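Local coordinates for probable 2-phosphosulfolactate phosphatase (Clostridium acetobutylicum, PDB 1VR0), which probably hydrolyses (2R)-O-phospho-3-sulfolactate to (2R)-3-sulfolactate and phosphate, with magnesium as its cofactor, at residues T115-S124 with I154-E162; M39-T48 with L222-C230. One frame throughout, in Å; residues are numbered along the deposited sequence.

Interaction 1 (T115-S124 with I154-E162). With MG (magnesium ion), chain D; 3SL ((2R)-3-sulfolactic acid), chain E.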
loop_
_atom_site.group_PDB
_atom_site.type_symbol
_atom_site.label_atom_id
_atom_site.label_comp_id
_atom_site.label_asym_id
_atom_site.label_seq_id
_atom_site.Cartn_x
_atom_site.Cartn_y
_atom_site.Cartn_z
ATOM N N THR A 115 -7.118 6.271 18.000
ATOM C CA THR A 115 -5.844 6.588 17.373
ATOM C C THR A 115 -5.934 6.521 15.822
ATOM O O THR A 115 -5.493 7.445 15.159
ATOM C CB THR A 115 -4.707 5.659 17.955
ATOM O OG1 THR A 115 -4.413 5.995 19.333
ATOM C CG2 THR A 115 -3.422 5.780 17.129
ATOM N N ASN A 116 -6.582 5.477 15.286
ATOM C CA ASN A 116 -6.641 5.195 13.839
ATOM C C ASN A 116 -8.059 5.139 13.210
ATOM O O ASN A 116 -8.391 5.929 12.285
ATOM C CB ASN A 116 -5.936 3.870 13.608
ATOM C CG ASN A 116 -4.526 3.895 14.148
ATOM O OD1 ASN A 116 -3.781 4.852 13.892
ATOM N ND2 ASN A 116 -4.162 2.881 14.939
ATOM N N GLY A 117 -8.893 4.221 13.711
ATOM C CA GLY A 117 -10.241 4.003 13.183
ATOM C C GLY A 117 -11.101 5.242 12.961
ATOM O O GLY A 117 -11.674 5.412 11.880
ATOM N N THR A 118 -11.172 6.126 13.962
ATOM C CA THR A 118 -12.043 7.303 13.893
ATOM C C THR A 118 -11.602 8.317 12.830
ATOM O O THR A 118 -12.452 8.955 12.195
ATOM C CB THR A 118 -12.239 7.970 15.325
ATOM O OG1 THR A 118 -11.001 8.488 15.883
ATOM C CG2 THR A 118 -12.887 6.959 16.277
ATOM N N ARG A 119 -10.282 8.426 12.620
ATOM C CA ARG A 119 -9.692 9.241 11.531
ATOM C C ARG A 119 -10.089 8.708 10.118
ATOM O O ARG A 119 -10.447 9.469 9.210
ATOM C CB ARG A 119 -8.158 9.249 11.676
ATOM C CG ARG A 119 -7.647 9.771 13.073
ATOM C CD ARG A 119 -6.070 9.752 13.235
ATOM N NE ARG A 119 -5.377 10.038 11.963
ATOM C CZ ARG A 119 -4.482 9.256 11.349
ATOM N NH1 ARG A 119 -4.030 8.097 11.858
ATOM N NH2 ARG A 119 -3.995 9.662 10.195
ATOM N N ALA A 120 -9.987 7.390 9.950
ATOM C CA ALA A 120 -10.352 6.745 8.696
ATOM C C ALA A 120 -11.858 6.954 8.356
ATOM O O ALA A 120 -12.240 7.123 7.178
ATOM C CB ALA A 120 -10.037 5.258 8.766
ATOM N N ILE A 121 -12.702 6.926 9.392
ATOM C CA ILE A 121 -14.149 7.086 9.198
ATOM C C ILE A 121 -14.443 8.500 8.679
ATOM O O ILE A 121 -14.991 8.677 7.602
ATOM C CB ILE A 121 -14.961 6.742 10.496
ATOM C CG1 ILE A 121 -14.819 5.260 10.818
ATOM C CG2 ILE A 121 -16.431 7.038 10.295
ATOM C CD1 ILE A 121 -15.210 4.867 12.263
ATOM N N LYS A 122 -13.995 9.495 9.415
ATOM C CA LYS A 122 -14.100 10.875 8.963
ATOM C C LYS A 122 -13.482 11.107 7.595
ATOM O O LYS A 122 -14.017 11.877 6.812
ATOM C CB LYS A 122 -13.454 11.817 9.996
ATOM C CG LYS A 122 -14.138 11.811 11.391
ATOM C CD LYS A 122 -15.631 12.175 11.298
ATOM C CE LYS A 122 -16.044 13.270 12.277
ATOM N NZ LYS A 122 -17.232 13.996 11.714
ATOM N N GLY A 123 -12.355 10.457 7.306
ATOM C CA GLY A 123 -11.670 10.624 6.011
ATOM C C GLY A 123 -12.407 10.082 4.795
ATOM O O GLY A 123 -12.066 10.415 3.671
ATOM N N SER A 124 -13.424 9.253 5.036
ATOM C CA SER A 124 -14.235 8.649 3.983
ATOM C C SER A 124 -15.574 9.369 3.712
ATOM O O SER A 124 -16.383 8.881 2.903
ATOM C CB SER A 124 -14.476 7.201 4.348
ATOM O OG SER A 124 -13.242 6.604 4.767
ATOM N N ILE A 154 -11.950 -0.331 0.035
ATOM C CA ILE A 154 -11.734 -0.797 1.401
ATOM C C ILE A 154 -10.669 0.056 2.033
ATOM O O ILE A 154 -9.518 0.065 1.608
ATOM C CB ILE A 154 -11.397 -2.272 1.386
ATOM C CG1 ILE A 154 -12.648 -3.015 0.934
ATOM C CG2 ILE A 154 -11.053 -2.760 2.773
ATOM C CD1 ILE A 154 -12.361 -4.413 0.592
ATOM N N VAL A 155 -11.085 0.836 3.019
ATOM C CA VAL A 155 -10.226 1.858 3.615
ATOM C C VAL A 155 -9.632 1.289 4.893
ATOM O O VAL A 155 -10.315 1.211 5.896
ATOM C CB VAL A 155 -11.018 3.143 3.918
ATOM C CG1 VAL A 155 -10.107 4.246 4.453
ATOM C CG2 VAL A 155 -11.755 3.616 2.691
ATOM N N ASN A 156 -8.385 0.835 4.830
ATOM C CA ASN A 156 -7.659 0.407 6.023
ATOM C C ASN A 156 -7.306 1.625 6.866
ATOM O O ASN A 156 -6.821 2.609 6.338
ATOM C CB ASN A 156 -6.358 -0.306 5.621
ATOM C CG ASN A 156 -6.613 -1.609 4.893
ATOM O OD1 ASN A 156 -7.633 -1.768 4.245
ATOM N ND2 ASN A 156 -5.715 -2.552 5.034
ATOM N N ALA A 157 -7.563 1.586 8.163
ATOM C CA ALA A 157 -7.129 2.686 9.032
ATOM C C ALA A 157 -5.607 2.633 9.175
ATOM O O ALA A 157 -4.947 3.663 9.243
ATOM C CB ALA A 157 -7.787 2.611 10.372
ATOM N N GLY A 158 -5.053 1.418 9.164
ATOM C CA GLY A 158 -3.625 1.217 9.401
ATOM C C GLY A 158 -3.334 1.540 10.854
ATOM O O GLY A 158 -4.259 1.560 11.676
ATOM N N THR A 159 -2.073 1.771 11.180
ATOM C CA THR A 159 -1.731 2.259 12.495
ATOM C C THR A 159 -0.733 3.396 12.319
ATOM O O THR A 159 0.261 3.250 11.619
ATOM C CB THR A 159 -1.237 1.099 13.431
ATOM O OG1 THR A 159 -0.530 1.620 14.554
ATOM C CG2 THR A 159 -0.307 0.163 12.734
ATOM N N TYR A 160 -1.031 4.523 12.944
ATOM C CA TYR A 160 -0.193 5.699 12.854
ATOM C C TYR A 160 0.133 6.063 11.408
ATOM O O TYR A 160 1.260 6.370 11.082
ATOM C CB TYR A 160 1.105 5.507 13.663
ATOM C CG TYR A 160 0.834 5.339 15.131
ATOM C CD1 TYR A 160 0.436 6.440 15.907
ATOM C CD2 TYR A 160 0.947 4.091 15.756
ATOM C CE1 TYR A 160 0.181 6.317 17.275
ATOM C CE2 TYR A 160 0.680 3.936 17.132
ATOM C CZ TYR A 160 0.293 5.057 17.894
ATOM O OH TYR A 160 0.006 4.949 19.268
ATOM N N GLY A 161 -0.864 6.019 10.547
ATOM C CA GLY A 161 -0.653 6.349 9.144
ATOM C C GLY A 161 0.198 5.396 8.328
ATOM O O GLY A 161 0.807 5.808 7.350
ATOM N N GLU A 162 0.236 4.133 8.712
ATOM C CA GLU A 162 0.993 3.154 7.991
ATOM C C GLU A 162 0.208 1.884 7.717
ATOM O O GLU A 162 -0.605 1.423 8.508
ATOM C CB GLU A 162 2.255 2.776 8.761
ATOM C CG GLU A 162 2.907 3.972 9.448
ATOM C CD GLU A 162 4.382 4.150 9.130
ATOM O OE1 GLU A 162 5.189 3.180 9.291
ATOM O OE2 GLU A 162 4.737 5.300 8.758
HETATM MG MG MG D . -5.643 -0.363 12.544
HETATM O O11 3SL E . -2.041 2.133 19.243
HETATM C C1 3SL E . -2.806 1.313 19.789
HETATM O O12 3SL E . -2.440 0.348 20.507
HETATM C C2 3SL E . -4.254 1.520 19.556
HETATM O O2 3SL E . -4.407 1.895 18.189
HETATM C C3 3SL E . -4.967 0.231 19.915
HETATM S S 3SL E . -6.564 0.260 19.457
HETATM O O3S 3SL E . -7.410 0.565 20.624
HETATM O O1S 3SL E . -6.837 1.044 18.205
HETATM O O2S 3SL E . -6.956 -1.127 19.179
HETATM O O HOH W 1 -3.657 5.201 10.933
HETATM O O HOH W 2 -6.499 -2.625 13.323
HETATM O O HOH W 3 -3.625 -1.375 13.565
#

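Interaction 2 (M39-T48 with L222-C230). With 3SL ((2R)-3-sulfolactic acid), chain E.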
loop_
_atom_site.group_PDB
_atom_site.type_symbol
_atom_site.label_atom_id
_atom_site.label_comp_id
_atom_site.label_asym_id
_atom_site.label_seq_id
_atom_site.Cartn_x
_atom_site.Cartn_y
_atom_site.Cartn_z
HETATM N N MSE A 39 -9.423 -3.285 12.718
HETATM C CA MSE A 39 -9.915 -4.469 13.441
HETATM C C MSE A 39 -9.365 -4.601 14.857
HETATM O O MSE A 39 -9.996 -5.243 15.729
HETATM C CB MSE A 39 -9.665 -5.757 12.657
HETATM C CG MSE A 39 -8.222 -5.997 12.349
HETATM SE SE MSE A 39 -7.772 -7.902 12.059
HETATM C CE MSE A 39 -8.518 -8.654 13.708
ATOM N N LEU A 40 -8.204 -4.001 15.093
ATOM C CA LEU A 40 -7.611 -4.033 16.428
ATOM C C LEU A 40 -7.424 -2.612 16.857
ATOM O O LEU A 40 -6.283 -2.110 16.791
ATOM C CB LEU A 40 -6.258 -4.758 16.411
ATOM C CG LEU A 40 -6.413 -6.271 16.264
ATOM C CD1 LEU A 40 -5.061 -6.991 16.046
ATOM C CD2 LEU A 40 -7.134 -6.877 17.437
ATOM N N ARG A 41 -8.484 -1.942 17.344
ATOM C CA ARG A 41 -9.760 -2.533 17.769
ATOM C C ARG A 41 -11.005 -1.714 17.449
ATOM O O ARG A 41 -12.116 -2.216 17.652
ATOM C CB ARG A 41 -9.760 -2.770 19.290
ATOM C CG ARG A 41 -8.743 -3.791 19.799
ATOM C CD ARG A 41 -8.568 -3.694 21.306
ATOM N NE ARG A 41 -7.876 -2.459 21.711
ATOM C CZ ARG A 41 -7.828 -1.983 22.956
ATOM N NH1 ARG A 41 -7.182 -0.861 23.217
ATOM N NH2 ARG A 41 -8.412 -2.622 23.954
ATOM N N ALA A 42 -10.852 -0.497 16.928
ATOM C CA ALA A 42 -11.998 0.448 16.795
ATOM C C ALA A 42 -13.232 -0.087 16.051
ATOM O O ALA A 42 -14.333 0.076 16.536
ATOM C CB ALA A 42 -11.578 1.772 16.177
ATOM N N THR A 43 -13.065 -0.713 14.889
ATOM C CA THR A 43 -14.221 -1.190 14.163
ATOM C C THR A 43 -14.760 -2.478 14.743
ATOM O O THR A 43 -15.919 -2.805 14.508
ATOM C CB THR A 43 -13.986 -1.366 12.670
ATOM O OG1 THR A 43 -12.857 -2.210 12.432
ATOM C CG2 THR A 43 -13.758 -0.028 12.051
ATOM N N SER A 44 -13.934 -3.204 15.500
ATOM C CA SER A 44 -14.424 -4.353 16.263
ATOM C C SER A 44 -15.275 -3.876 17.438
ATOM O O SER A 44 -16.274 -4.518 17.773
ATOM C CB SER A 44 -13.265 -5.219 16.746
ATOM O OG SER A 44 -12.620 -5.767 15.614
ATOM N N VAL A 45 -14.879 -2.751 18.033
ATOM C CA VAL A 45 -15.669 -2.132 19.082
ATOM C C VAL A 45 -17.013 -1.625 18.517
ATOM O O VAL A 45 -18.082 -1.985 18.982
ATOM C CB VAL A 45 -14.919 -0.974 19.767
ATOM C CG1 VAL A 45 -15.877 -0.112 20.490
ATOM C CG2 VAL A 45 -13.834 -1.502 20.724
ATOM N N ILE A 46 -16.961 -0.801 17.504
ATOM C CA ILE A 46 -18.180 -0.254 16.944
ATOM C C ILE A 46 -19.178 -1.372 16.581
ATOM O O ILE A 46 -20.357 -1.294 16.929
ATOM C CB ILE A 46 -17.890 0.620 15.732
ATOM C CG1 ILE A 46 -17.182 1.891 16.188
ATOM C CG2 ILE A 46 -19.176 0.977 15.001
ATOM C CD1 ILE A 46 -16.231 2.437 15.180
ATOM N N THR A 47 -18.683 -2.389 15.886
ATOM C CA THR A 47 -19.480 -3.505 15.454
ATOM C C THR A 47 -20.131 -4.235 16.645
ATOM O O THR A 47 -21.310 -4.562 16.618
ATOM C CB THR A 47 -18.593 -4.492 14.667
ATOM O OG1 THR A 47 -18.138 -3.860 13.468
ATOM C CG2 THR A 47 -19.381 -5.749 14.283
ATOM N N THR A 48 -19.341 -4.482 17.686
ATOM C CA THR A 48 -19.806 -5.187 18.849
ATOM C C THR A 48 -20.863 -4.353 19.615
ATOM O O THR A 48 -21.951 -4.846 19.967
ATOM C CB THR A 48 -18.605 -5.558 19.745
ATOM O OG1 THR A 48 -17.751 -6.458 19.035
ATOM C CG2 THR A 48 -19.050 -6.217 21.048
ATOM N N LEU A 222 -3.494 -7.401 25.886
ATOM C CA LEU A 222 -4.786 -7.501 25.246
ATOM C C LEU A 222 -4.979 -8.786 24.465
ATOM O O LEU A 222 -5.673 -8.808 23.467
ATOM C CB LEU A 222 -4.947 -6.307 24.322
ATOM C CG LEU A 222 -4.757 -4.998 25.078
ATOM C CD1 LEU A 222 -4.870 -3.873 24.091
ATOM C CD2 LEU A 222 -5.806 -4.869 26.197
ATOM N N LYS A 223 -4.364 -9.869 24.930
ATOM C CA LYS A 223 -4.543 -11.192 24.330
ATOM C C LYS A 223 -6.026 -11.556 24.131
ATOM O O LYS A 223 -6.402 -12.030 23.064
ATOM C CB LYS A 223 -3.856 -12.242 25.200
ATOM C CG LYS A 223 -3.690 -13.580 24.502
ATOM C CD LYS A 223 -3.258 -14.682 25.467
ATOM C CE LYS A 223 -3.067 -16.013 24.725
ATOM N NZ LYS A 223 -2.874 -17.165 25.680
ATOM N N LYS A 224 -6.860 -11.296 25.141
ATOM C CA LYS A 224 -8.305 -11.556 25.050
ATOM C C LYS A 224 -8.948 -10.783 23.901
ATOM O O LYS A 224 -9.740 -11.349 23.155
ATOM C CB LYS A 224 -9.043 -11.171 26.331
ATOM C CG LYS A 224 -8.497 -11.760 27.614
ATOM C CD LYS A 224 -9.340 -12.890 28.118
ATOM C CE LYS A 224 -8.857 -13.402 29.497
ATOM N NZ LYS A 224 -9.426 -12.608 30.617
ATOM N N ASP A 225 -8.651 -9.487 23.793
ATOM C CA ASP A 225 -9.234 -8.680 22.714
ATOM C C ASP A 225 -8.770 -9.206 21.361
ATOM O O ASP A 225 -9.559 -9.292 20.426
ATOM C CB ASP A 225 -8.852 -7.197 22.827
ATOM C CG ASP A 225 -9.570 -6.454 23.952
ATOM O OD1 ASP A 225 -10.647 -6.880 24.494
ATOM O OD2 ASP A 225 -9.047 -5.380 24.288
ATOM N N PHE A 226 -7.484 -9.560 21.269
ATOM C CA PHE A 226 -6.906 -10.102 20.031
ATOM C C PHE A 226 -7.645 -11.381 19.564
ATOM O O PHE A 226 -8.005 -11.511 18.399
ATOM C CB PHE A 226 -5.393 -10.378 20.206
ATOM C CG PHE A 226 -4.815 -11.251 19.132
ATOM C CD1 PHE A 226 -4.625 -10.768 17.868
ATOM C CD2 PHE A 226 -4.495 -12.586 19.386
ATOM C CE1 PHE A 226 -4.130 -11.584 16.854
ATOM C CE2 PHE A 226 -3.986 -13.419 18.367
ATOM C CZ PHE A 226 -3.810 -12.909 17.098
ATOM N N GLU A 227 -7.868 -12.321 20.479
ATOM C CA GLU A 227 -8.518 -13.565 20.092
ATOM C C GLU A 227 -9.962 -13.314 19.682
ATOM O O GLU A 227 -10.483 -13.978 18.779
ATOM C CB GLU A 227 -8.544 -14.573 21.236
ATOM C CG GLU A 227 -7.246 -14.723 21.991
ATOM C CD GLU A 227 -6.524 -15.995 21.675
ATOM O OE1 GLU A 227 -6.516 -16.851 22.581
ATOM O OE2 GLU A 227 -5.970 -16.123 20.543
ATOM N N TYR A 228 -10.613 -12.388 20.378
ATOM C CA TYR A 228 -11.993 -12.062 20.112
ATOM C C TYR A 228 -12.136 -11.420 18.721
ATOM O O TYR A 228 -12.973 -11.835 17.924
ATOM C CB TYR A 228 -12.536 -11.139 21.223
ATOM C CG TYR A 228 -13.890 -10.596 20.912
ATOM C CD1 TYR A 228 -15.029 -11.349 21.164
ATOM C CD2 TYR A 228 -14.044 -9.362 20.300
ATOM C CE1 TYR A 228 -16.298 -10.873 20.848
ATOM C CE2 TYR A 228 -15.310 -8.875 19.973
ATOM C CZ TYR A 228 -16.427 -9.636 20.262
ATOM O OH TYR A 228 -17.687 -9.176 19.973
ATOM N N CYS A 229 -11.303 -10.425 18.435
ATOM C CA CYS A 229 -11.348 -9.721 17.147
ATOM C C CYS A 229 -10.991 -10.571 15.929
ATOM O O CYS A 229 -11.255 -10.167 14.795
ATOM C CB CYS A 229 -10.444 -8.494 17.179
ATOM S SG CYS A 229 -10.978 -7.262 18.398
ATOM N N CYS A 230 -10.401 -11.731 16.160
ATOM C CA CYS A 230 -10.145 -12.669 15.083
ATOM C C CYS A 230 -11.284 -13.649 14.820
ATOM O O CYS A 230 -11.171 -14.477 13.935
ATOM C CB CYS A 230 -8.887 -13.450 15.406
ATOM S SG CYS A 230 -7.427 -12.430 15.304
HETATM O O11 3SL E . -2.041 2.133 19.243
HETATM C C1 3SL E . -2.806 1.313 19.789
HETATM O O12 3SL E . -2.440 0.348 20.507
HETATM C C2 3SL E . -4.254 1.520 19.556
HETATM O O2 3SL E . -4.407 1.895 18.189
HETATM C C3 3SL E . -4.967 0.231 19.915
HETATM S S 3SL E . -6.564 0.260 19.457
HETATM O O3S 3SL E . -7.410 0.565 20.624
HETATM O O1S 3SL E . -6.837 1.044 18.205
HETATM O O2S 3SL E . -6.956 -1.127 19.179
HETATM O O HOH W 4 -12.684 -8.033 13.981
#

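Interaction 1 (T115-S124 with I154-E162)
Asn116 and Tyr160 meet at the magnesium site of this alpha/beta fold, where the loop following parallel strand 152-156 passes the N-terminal end of helix 117-123. Although Asn116 occupies the N-cap position, its side chain makes no capping bond. With CG anti to the carbonyl carbon (chi1 -56°), the amide instead reaches across to the loop. Its OD1 accepts the backbone N-H of Tyr160 at 2.9 Å; the bond is fairly straight (157°), but the donor sits 38° out of the carbonyl plane. A short amide suits this place, since OD1 can take that N-H while ND2 lies beside the ligand, 3.4 Å from O2 of sulfolactate. Thr115 sets its methyl CG2, anti to the backbone N, over one face of the Tyr160 ring, 4.1 Å from the centroid, a CH-pi contact. Its hydroxyl OG1, beside the backbone N, is hydrogen-bonded to Glu82.

Water 1 ties the two segments together: it donates to Asn116 OD1 and to Ala157 O, and accepts from Gly161 N and, weakly, from Arg119 NH1. Arg119 is itself held by a salt bridge to Asp22. Gly158, whose positive phi suits glycine, turns its carbonyl oxygen to the magnesium ion at 2.5 Å. Two waters, Asp38 and Asp167 bind the ion as well. After Gly158 the chain reverses in a type I' turn, Thr159 to Glu162, where Gly161 also has positive phi.

Farther along the helix, Ala120 CB touches Ala157 CB at 3.8 Å, just past the end of the strand; with two methyls meeting, the CA atoms of Ala120 and Ala157 come within 5.2 Å. At the far end, Ser124 OG donates back to Ala120 O at 2.7 Å while resting 3.9 Å from Val155 CG2.

Interaction 2 (M39-T48 with L222-C230)
Arg41 leaves its backbone with CG anti to the carbonyl carbon (chi1 -65°), and a bend at chi3 (-70°) swings its guanidinium between Asp225 and the sulfonate of sulfolactate. NH2 forms a salt bridge with Asp225 OD2 at 2.8 Å, the two flat groups being inclined by 35°. NH1 donates to O3S of the ligand at 3.0 Å, and NE also faces the sulfonate, though O2S is less surely placed. Leu222 lays CD1 over one face of the guanidinium, 3.7 Å from Arg41 CZ, an apolar lid that leaves the edge to the anions. The other oxygen of the carboxylate, Asp225 OD1, is bonded to Ser96.

Behind the arginine, helices 42-51 and 223-229 pack through small groups, Cys229 SG lying 3.5 Å from Ser44 CB. From the loop just before helix 42-51, Leu40 CD2 sits 3.7 Å from Cys229 CB. Ser44 OG donates to Met39 O and accepts from water 4, which also donates to Cys229 O. Farther along, Tyr228 OH gives its proton to Thr48 OG1 at 2.9 Å, and that hydroxyl in turn donates to Ser44 O. The position of Asp225, in the second shell, is consistent with orienting Arg41, whose positive charge would suit the sulfonate.

Overall arrangement
Interactions 1 and 2, their centres 15 Å apart, serve different ends of one ligand: residues 115-124 and 154-162 lie by the hydroxyl and carboxylate of sulfolactate, whereas Arg41 takes the sulfonate. Helices 117-123 and 42-51 also pack directly, with Ile121 CD1 3.9 Å from Ile46 CD1 and Gly117 CA 4.0 Å from Ala42 CB. Asp38 links them as well: its OD1 binds the magnesium ion held by Gly158, and its OD2 accepts weak hydrogen bonds from Gly117 N and Ala42 N, at the starts of both helices. The Leu40 side chain is about 6 Å from that ion. Along the chain, interaction 1 is nested inside the loop closed by interaction 2.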